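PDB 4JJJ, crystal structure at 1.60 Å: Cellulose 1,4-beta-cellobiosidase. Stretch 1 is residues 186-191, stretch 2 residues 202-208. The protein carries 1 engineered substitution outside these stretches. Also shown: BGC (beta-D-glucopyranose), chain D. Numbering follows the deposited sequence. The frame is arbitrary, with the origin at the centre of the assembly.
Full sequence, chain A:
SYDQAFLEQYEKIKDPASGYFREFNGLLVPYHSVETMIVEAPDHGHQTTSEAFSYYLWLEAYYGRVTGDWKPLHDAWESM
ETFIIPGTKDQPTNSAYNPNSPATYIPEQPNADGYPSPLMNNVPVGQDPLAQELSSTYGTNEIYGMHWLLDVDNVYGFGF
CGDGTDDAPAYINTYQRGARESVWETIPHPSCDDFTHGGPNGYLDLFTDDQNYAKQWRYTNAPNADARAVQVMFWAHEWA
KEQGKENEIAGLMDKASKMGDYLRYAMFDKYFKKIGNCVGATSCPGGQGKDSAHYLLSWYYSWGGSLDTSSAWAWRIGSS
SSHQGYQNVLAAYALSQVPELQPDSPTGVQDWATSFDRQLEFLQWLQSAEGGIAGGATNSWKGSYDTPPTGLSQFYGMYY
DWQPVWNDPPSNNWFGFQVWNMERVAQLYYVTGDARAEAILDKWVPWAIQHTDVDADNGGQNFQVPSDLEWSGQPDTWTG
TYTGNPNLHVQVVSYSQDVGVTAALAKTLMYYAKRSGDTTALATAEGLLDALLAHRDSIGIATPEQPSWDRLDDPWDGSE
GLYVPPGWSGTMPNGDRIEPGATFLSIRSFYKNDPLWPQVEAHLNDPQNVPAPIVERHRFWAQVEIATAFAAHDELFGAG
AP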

# COMPACT_ATOMS: atom_id res chain seq x y z
N THR A 186 1.36 -4.38 16.93
CA THR A 186 0.26 -5.21 16.46
C THR A 186 0.37 -6.62 17.08
O THR A 186 1.43 -7.04 17.56
N ILE A 187 -0.73 -7.34 17.00
CA ILE A 187 -0.78 -8.77 17.33
C ILE A 187 -1.18 -9.47 15.99
O ILE A 187 -2.34 -9.44 15.55
N PRO A 188 -0.16 -10.08 15.29
CA PRO A 188 -0.48 -10.79 14.08
C PRO A 188 -1.50 -11.91 14.31
O PRO A 188 -1.40 -12.63 15.29
N HIS A 189 -2.36 -12.03 13.35
CA HIS A 189 -3.50 -12.93 13.45
C HIS A 189 -3.97 -13.45 12.10
O HIS A 189 -3.68 -12.90 11.02
N PRO A 190 -4.71 -14.58 12.13
CA PRO A 190 -5.17 -15.17 10.86
C PRO A 190 -6.39 -14.36 10.32
O PRO A 190 -7.32 -13.95 11.08
N SER A 191 -6.40 -14.15 9.01
CA SER A 191 -7.58 -13.57 8.37
C SER A 191 -8.86 -14.45 8.52
O SER A 191 -9.98 -13.96 8.57
N GLY A 202 -10.50 -16.97 19.53
CA GLY A 202 -9.38 -16.71 18.56
C GLY A 202 -8.74 -15.40 18.97
O GLY A 202 -8.37 -15.07 20.14
N TYR A 203 -8.59 -14.51 17.96
CA TYR A 203 -8.04 -13.22 18.23
C TYR A 203 -9.12 -12.11 18.20
O TYR A 203 -8.82 -10.97 18.41
N LEU A 204 -10.40 -12.51 17.99
CA LEU A 204 -11.40 -11.53 17.58
C LEU A 204 -11.61 -10.50 18.69
O LEU A 204 -11.83 -9.27 18.40
N ASP A 205 -11.61 -10.94 19.95
CA ASP A 205 -11.90 -10.09 21.02
C ASP A 205 -10.77 -9.29 21.56
O ASP A 205 -10.93 -8.63 22.61
N LEU A 206 -9.62 -9.23 20.84
CA LEU A 206 -8.62 -8.22 21.12
C LEU A 206 -9.09 -6.89 20.47
O LEU A 206 -8.64 -5.84 20.80
N PHE A 207 -9.93 -7.03 19.44
CA PHE A 207 -10.22 -5.99 18.49
C PHE A 207 -11.62 -5.44 18.53
O PHE A 207 -11.77 -4.23 18.47
N THR A 208 -12.62 -6.30 18.58
CA THR A 208 -14.05 -5.91 18.54
C THR A 208 -14.71 -6.42 19.82
O THR A 208 -14.44 -7.54 20.21

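The centre of this contact is apolar, and Tyr203 has the largest covered area of any residue here. Its CA-to-CB bond points toward the other stretch, and with chi1 at m and chi2 near 76° the flat ring lies against Ile187 to Pro190. Over one face of that ring sits His189, whose CB lies 3.8 Å from the centroid of the Tyr203 ring, 24° off the normal, a CH-pi contact that exploits the electron-rich face of the phenol. At the edge of the ring, Ile187 CG2 approaches Tyr203 CE2 at 3.8 Å. Pro190 also touches the ring: although its CA-to-CB bond points sideways, its CD comes within 3.5 Å of Tyr203 CD1. A rigid proline ring suits such a place, offering CH groups to an aromatic neighbour at little entropic cost.

The CA-to-CB bond of Ile187 also points toward the other stretch, as do those of His189, Leu206 and Phe207. In the m, t rotamer of Ile187 the long branch carries CD1 to 3.8 Å from CD1 of Leu206, itself m, t, so that the two branched aliphatic chains meet without polar atoms between them.

Phe207 (chi1 m) completes the aromatic group. Its ring and that of His189 are inclined at 48°, with centroids 4.9 Å apart, and Phe207 CE2 lies over a face of the imidazole, 3.7 Å from His189 ND1. With chi1 at p and chi2 near -85°, His189 ND1 donates a nearly straight hydrogen bond (172°) to Ile187 O at 2.9 Å, within its own stretch. Histidine thus serves twice, as a flat packing surface and as a backbone anchor.

No hydrogen bond crosses between the stretches. The CA-to-CB bond of Pro188 points away, but its carbonyl O lies 3.5 Å from Tyr203 CE2 and is buried without a polar partner. Beyond the contact, Thr208 is out of reach of the first stretch; its OG1 comes within 3.8 Å of O2 of the bound glucose.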

# COMPACT_ATOMS: atom_id res chain seq x y z
CB THR A 186 0.35 -5.42 14.93
OG1 THR A 186 1.66 -6.06 14.67
CG2 THR A 186 0.23 -4.06 14.22
CB ILE A 187 -1.76 -9.10 18.49
CG1 ILE A 187 -1.33 -8.32 19.73
CG2 ILE A 187 -1.84 -10.60 18.63
CD1 ILE A 187 -2.40 -8.29 20.78
CB PRO A 188 0.88 -11.30 13.54
CG PRO A 188 1.87 -10.37 14.23
CD PRO A 188 1.26 -10.18 15.65
CB HIS A 189 -4.63 -12.22 14.20
CG HIS A 189 -5.10 -10.97 13.55
ND1 HIS A 189 -4.51 -9.73 13.72
CD2 HIS A 189 -6.06 -10.79 12.64
CE1 HIS A 189 -5.13 -8.83 12.98
NE2 HIS A 189 -6.09 -9.43 12.33
CB PRO A 190 -5.69 -16.54 11.28
CG PRO A 190 -6.07 -16.38 12.70
CD PRO A 190 -5.11 -15.41 13.31
CB SER A 191 -7.31 -13.36 6.89
OG SER A 191 -6.20 -12.46 6.80
CB TYR A 203 -7.00 -12.87 17.14
CG TYR A 203 -5.73 -13.75 17.22
CD1 TYR A 203 -5.76 -15.06 16.77
CD2 TYR A 203 -4.52 -13.21 17.71
CE1 TYR A 203 -4.63 -15.83 16.84
CE2 TYR A 203 -3.38 -13.98 17.80
CZ TYR A 203 -3.45 -15.29 17.34
OH TYR A 203 -2.29 -16.10 17.35
CB LEU A 204 -12.72 -12.20 17.28
CG LEU A 204 -12.72 -13.21 16.21
CD1 LEU A 204 -14.09 -13.84 16.06
CD2 LEU A 204 -12.24 -12.58 14.87
CB ASP A 205 -12.66 -10.84 22.17
CG ASP A 205 -11.91 -12.09 22.70
OD1 ASP A 205 -10.81 -12.37 22.23
OD2 ASP A 205 -12.39 -12.69 23.73
CB LEU A 206 -7.31 -8.66 20.41
CG LEU A 206 -6.58 -9.85 21.02
CD1 LEU A 206 -5.52 -10.42 20.08
CD2 LEU A 206 -5.92 -9.45 22.28
CB PHE A 207 -9.80 -6.42 17.08
CG PHE A 207 -8.39 -6.96 17.02
CD1 PHE A 207 -7.34 -6.24 17.48
CD2 PHE A 207 -8.12 -8.22 16.47
CE1 PHE A 207 -6.03 -6.71 17.42
CE2 PHE A 207 -6.85 -8.72 16.41
CZ PHE A 207 -5.80 -7.94 16.84
CB THR A 208 -14.64 -6.54 17.34
OG1 THR A 208 -13.96 -6.06 16.16
CG2 THR A 208 -16.09 -6.20 17.15
C2 BGC D . -14.37 -5.73 12.34
C3 BGC D . -15.66 -6.47 12.02
C4 BGC D . -16.79 -5.45 11.71
C5 BGC D . -16.31 -4.49 10.62
C6 BGC D . -17.33 -3.33 10.37
C1 BGC D . -14.01 -4.83 11.16
O2 BGC D . -13.37 -6.72 12.51
O3 BGC D . -16.01 -7.27 13.18
O4 BGC D . -17.94 -6.11 11.17
O5 BGC D . -15.08 -3.89 11.05
O6 BGC D . -17.46 -2.47 11.51